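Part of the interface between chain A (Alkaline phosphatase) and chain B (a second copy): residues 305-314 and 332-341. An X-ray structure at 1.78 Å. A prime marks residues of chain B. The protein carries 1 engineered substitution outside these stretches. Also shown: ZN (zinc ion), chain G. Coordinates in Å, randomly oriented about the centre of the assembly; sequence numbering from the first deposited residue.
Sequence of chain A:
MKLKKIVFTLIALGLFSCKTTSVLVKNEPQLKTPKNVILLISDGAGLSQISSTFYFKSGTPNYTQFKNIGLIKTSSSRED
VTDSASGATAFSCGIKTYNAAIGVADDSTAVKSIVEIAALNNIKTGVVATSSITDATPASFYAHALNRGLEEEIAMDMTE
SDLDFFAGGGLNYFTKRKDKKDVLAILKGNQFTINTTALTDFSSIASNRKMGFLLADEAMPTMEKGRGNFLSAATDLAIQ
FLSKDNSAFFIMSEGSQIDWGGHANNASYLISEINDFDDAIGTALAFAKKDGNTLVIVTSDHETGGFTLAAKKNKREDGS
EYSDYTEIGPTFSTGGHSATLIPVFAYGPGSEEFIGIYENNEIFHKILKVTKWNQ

Chain A (305-314) GGFTLAAKKN
Chain B, residues 332-341: FSTGGHSATL

The two stretches meet along the middle of each, where Ala310 lies abreast of Ser338′ (CA to CA 4.3 Å) and residues 309-311 run roughly opposite in direction to residues 337′-339′. Chain A is irregular here: Gly305 (phi/psi 91/-8) and Gly306 (62/32) take positive phi, then Phe307 (-48/132), Thr308 (-142/132), Leu309 (-87/66) and Ala310 (-74/164) lead into a strand that includes residues 311-314. In chain B, Ser333′ (-130/-6) and Thr334′ (-151/157) are followed by Gly335′ (-92/-1) and Gly336′ (-121/-170), the short strand of His337′ (-73/166) and Ser338′ (-137/161), and a bend at Ala339′ (-99/20). One direct hydrogen bond joins the backbones, from Ala339′ N to Leu309 O (2.9 Å, 154°); the same carbonyl O also receives a CA-H contact from Ser338′ CA at 3.3 Å.

Three waters extend the contact, one between backbones and two from backbone to serine hydroxyl. Water 2 accepts from Leu309 N (2.8 Å) and donates to Ser338′ OG (3.0 Å), which Ser338′ presents in the p rotamer. Water 3 accepts from Ala311 N (2.9 Å), donates to His337′ O (2.6 Å) and lies 2.9 Å from Thr334′ OG1, bridging Ala311 N and His337′ O, which stand 3.8 Å apart. Water 1 donates to Gly306 O (2.6 Å) and accepts from Ser333′ OG (3.0 Å), the hydroxyl of a p rotamer.

Thr308 is m. This turns its OG1 back to donate to Gly306 O (2.9 Å), with Ser333′ OG 3.3 Å from the same OG1, and lays its CG2 against Ser338′ CB (3.6 Å) and Thr334′ CG2 (4.2 Å). Thr334′ is t (177°); its OG1 accepts from Gly336′ N (3.1 Å, 163°), closing a local loop across Gly335′, while its CB packs 3.9 Å from Ala310 CB. Leu309, m then t, points its CA-to-CB bond toward the chain B stretch and buries the most area in the contact: its CB lies 4.1 Å from Ala339′ CB and its CD1 4.0 Å from Thr340′ N. Thr340′ (t) bonds within its own stretch, OG1 donating to Leu341′ O (2.9 Å).

Lys313 (chi1 -86°) has no modelled CD or CE; its NZ is placed 3.0 Å from Thr334′ OG1, without a hydrogen bond. Lys312 extends t, t, t, m, and its NZ donates to Asn314 OD1 (2.6 Å), out of reach of the chain B stretch. The end of the His337′ side chain (m, chi2 174°) leads away from the chain A stretch, and its NE2 binds zinc (ZN) at 2.1 Å.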

# COMPACT_ATOMS: atom_id res chain seq x y z
N GLY A 305 1.36 -12.78 8.23
CA GLY A 305 0.65 -12.76 9.49
C GLY A 305 -0.66 -11.98 9.48
O GLY A 305 -1.41 -12.03 10.45
N GLY A 306 -0.95 -11.26 8.40
CA GLY A 306 -2.16 -10.44 8.38
C GLY A 306 -2.10 -9.36 9.46
O GLY A 306 -3.13 -8.96 10.01
N PHE A 307 -0.89 -8.89 9.76
CA PHE A 307 -0.67 -7.82 10.73
C PHE A 307 -1.61 -6.63 10.46
O PHE A 307 -1.74 -6.18 9.32
CB PHE A 307 0.81 -7.39 10.68
CG PHE A 307 1.17 -6.28 11.64
CD1 PHE A 307 1.37 -6.55 12.98
CD2 PHE A 307 1.36 -4.99 11.18
CE1 PHE A 307 1.72 -5.53 13.86
CE2 PHE A 307 1.71 -3.96 12.04
CZ PHE A 307 1.89 -4.23 13.38
N THR A 308 -2.26 -6.15 11.52
CA THR A 308 -3.32 -5.13 11.42
C THR A 308 -3.21 -4.15 12.59
O THR A 308 -3.07 -4.57 13.74
CB THR A 308 -4.72 -5.80 11.46
OG1 THR A 308 -4.87 -6.65 10.33
CG2 THR A 308 -5.84 -4.75 11.45
N LEU A 309 -3.26 -2.84 12.29
CA LEU A 309 -3.20 -1.83 13.35
C LEU A 309 -4.61 -1.56 13.86
O LEU A 309 -5.16 -0.47 13.70
CB LEU A 309 -2.53 -0.54 12.85
CG LEU A 309 -1.08 -0.71 12.38
CD1 LEU A 309 -0.59 0.53 11.64
CD2 LEU A 309 -0.15 -1.03 13.54
N ALA A 310 -5.18 -2.58 14.48
CA ALA A 310 -6.56 -2.52 14.93
C ALA A 310 -6.71 -1.63 16.16
O ALA A 310 -5.73 -1.32 16.83
CB ALA A 310 -7.06 -3.93 15.25
N ALA A 311 -7.94 -1.25 16.45
CA ALA A 311 -8.21 -0.46 17.65
C ALA A 311 -7.95 -1.33 18.86
O ALA A 311 -8.17 -2.53 18.81
CB ALA A 311 -9.64 0.01 17.65
N LYS A 312 -7.48 -0.70 19.94
CA LYS A 312 -7.27 -1.39 21.21
C LYS A 312 -8.57 -2.04 21.66
O LYS A 312 -9.64 -1.45 21.53
CB LYS A 312 -6.79 -0.37 22.24
CG LYS A 312 -6.72 -0.85 23.69
CD LYS A 312 -6.09 0.23 24.56
CE LYS A 312 -5.79 -0.24 25.97
NZ LYS A 312 -6.98 -0.12 26.87
N LYS A 313 -8.49 -3.27 22.16
CA LYS A 313 -9.67 -3.96 22.67
C LYS A 313 -9.69 -3.85 24.18
O LYS A 313 -8.67 -4.04 24.84
CB LYS A 313 -9.68 -5.44 22.26
CG LYS A 313 -10.27 -5.74 20.89
NZ LYS A 313 -10.86 -5.61 17.70
N ASN A 314 -10.86 -3.52 24.72
CA ASN A 314 -11.05 -3.54 26.17
C ASN A 314 -12.12 -4.56 26.52
O ASN A 314 -12.87 -5.01 25.65
CB ASN A 314 -11.45 -2.16 26.69
CG ASN A 314 -10.38 -1.12 26.49
OD1 ASN A 314 -9.20 -1.45 26.34
ND2 ASN A 314 -10.77 0.15 26.49
N PHE B 332 -9.82 -12.37 8.52
CA PHE B 332 -10.00 -11.07 9.15
C PHE B 332 -9.47 -11.16 10.57
O PHE B 332 -9.38 -12.25 11.13
CB PHE B 332 -11.50 -10.73 9.25
CG PHE B 332 -12.19 -10.55 7.93
CD1 PHE B 332 -12.28 -9.29 7.36
CD2 PHE B 332 -12.79 -11.62 7.29
CE1 PHE B 332 -12.93 -9.11 6.16
CE2 PHE B 332 -13.44 -11.44 6.08
CZ PHE B 332 -13.52 -10.18 5.52
N SER B 333 -9.16 -10.03 11.18
CA SER B 333 -8.66 -10.04 12.55
C SER B 333 -9.38 -9.06 13.47
O SER B 333 -9.11 -9.04 14.67
CB SER B 333 -7.15 -9.74 12.58
OG SER B 333 -6.90 -8.40 12.22
N THR B 334 -10.27 -8.25 12.93
CA THR B 334 -11.01 -7.30 13.76
C THR B 334 -12.38 -7.00 13.15
O THR B 334 -12.60 -7.19 11.96
CB THR B 334 -10.20 -5.98 14.01
OG1 THR B 334 -10.99 -5.05 14.77
CG2 THR B 334 -9.78 -5.33 12.70
N GLY B 335 -13.31 -6.57 13.99
CA GLY B 335 -14.60 -6.13 13.49
C GLY B 335 -14.64 -4.64 13.22
O GLY B 335 -15.67 -4.11 12.78
N GLY B 336 -13.53 -3.95 13.47
CA GLY B 336 -13.51 -2.50 13.36
C GLY B 336 -12.49 -1.96 12.37
O GLY B 336 -11.91 -2.72 11.60
N HIS B 337 -12.29 -0.65 12.39
CA HIS B 337 -11.30 -0.01 11.52
C HIS B 337 -9.87 -0.28 11.96
O HIS B 337 -9.63 -0.73 13.08
CB HIS B 337 -11.52 1.50 11.49
CG HIS B 337 -12.88 1.90 11.02
ND1 HIS B 337 -13.32 3.21 11.03
CD2 HIS B 337 -13.90 1.16 10.54
CE1 HIS B 337 -14.55 3.26 10.57
NE2 HIS B 337 -14.93 2.03 10.26
N SER B 338 -8.91 0.02 11.08
CA SER B 338 -7.51 -0.09 11.45
C SER B 338 -6.75 1.13 10.93
O SER B 338 -7.22 1.82 10.03
CB SER B 338 -6.89 -1.38 10.92
OG SER B 338 -6.59 -1.26 9.54
N ALA B 339 -5.57 1.37 11.50
CA ALA B 339 -4.83 2.61 11.26
C ALA B 339 -3.71 2.49 10.21
O ALA B 339 -2.82 3.35 10.18
CB ALA B 339 -4.28 3.16 12.58
N THR B 340 -3.74 1.48 9.35
CA THR B 340 -2.73 1.40 8.28
C THR B 340 -2.77 2.62 7.38
O THR B 340 -3.82 3.23 7.18
CB THR B 340 -2.90 0.15 7.40
OG1 THR B 340 -1.93 0.18 6.34
CG2 THR B 340 -4.30 0.11 6.81
N LEU B 341 -1.62 2.98 6.82
CA LEU B 341 -1.58 3.97 5.76
C LEU B 341 -2.39 3.43 4.58
O LEU B 341 -2.53 2.21 4.40
CB LEU B 341 -0.14 4.24 5.30
CG LEU B 341 0.86 4.82 6.30
CD1 LEU B 341 2.22 5.04 5.63
CD2 LEU B 341 0.36 6.10 6.88
ZN ZN G . -16.78 1.46 9.39
O HOH W 1 -5.64 -9.66 9.84
O HOH W 2 -3.81 -2.26 9.58
O HOH W 3 -10.32 -2.29 15.09
O HOH W 4 -18.96 2.43 10.37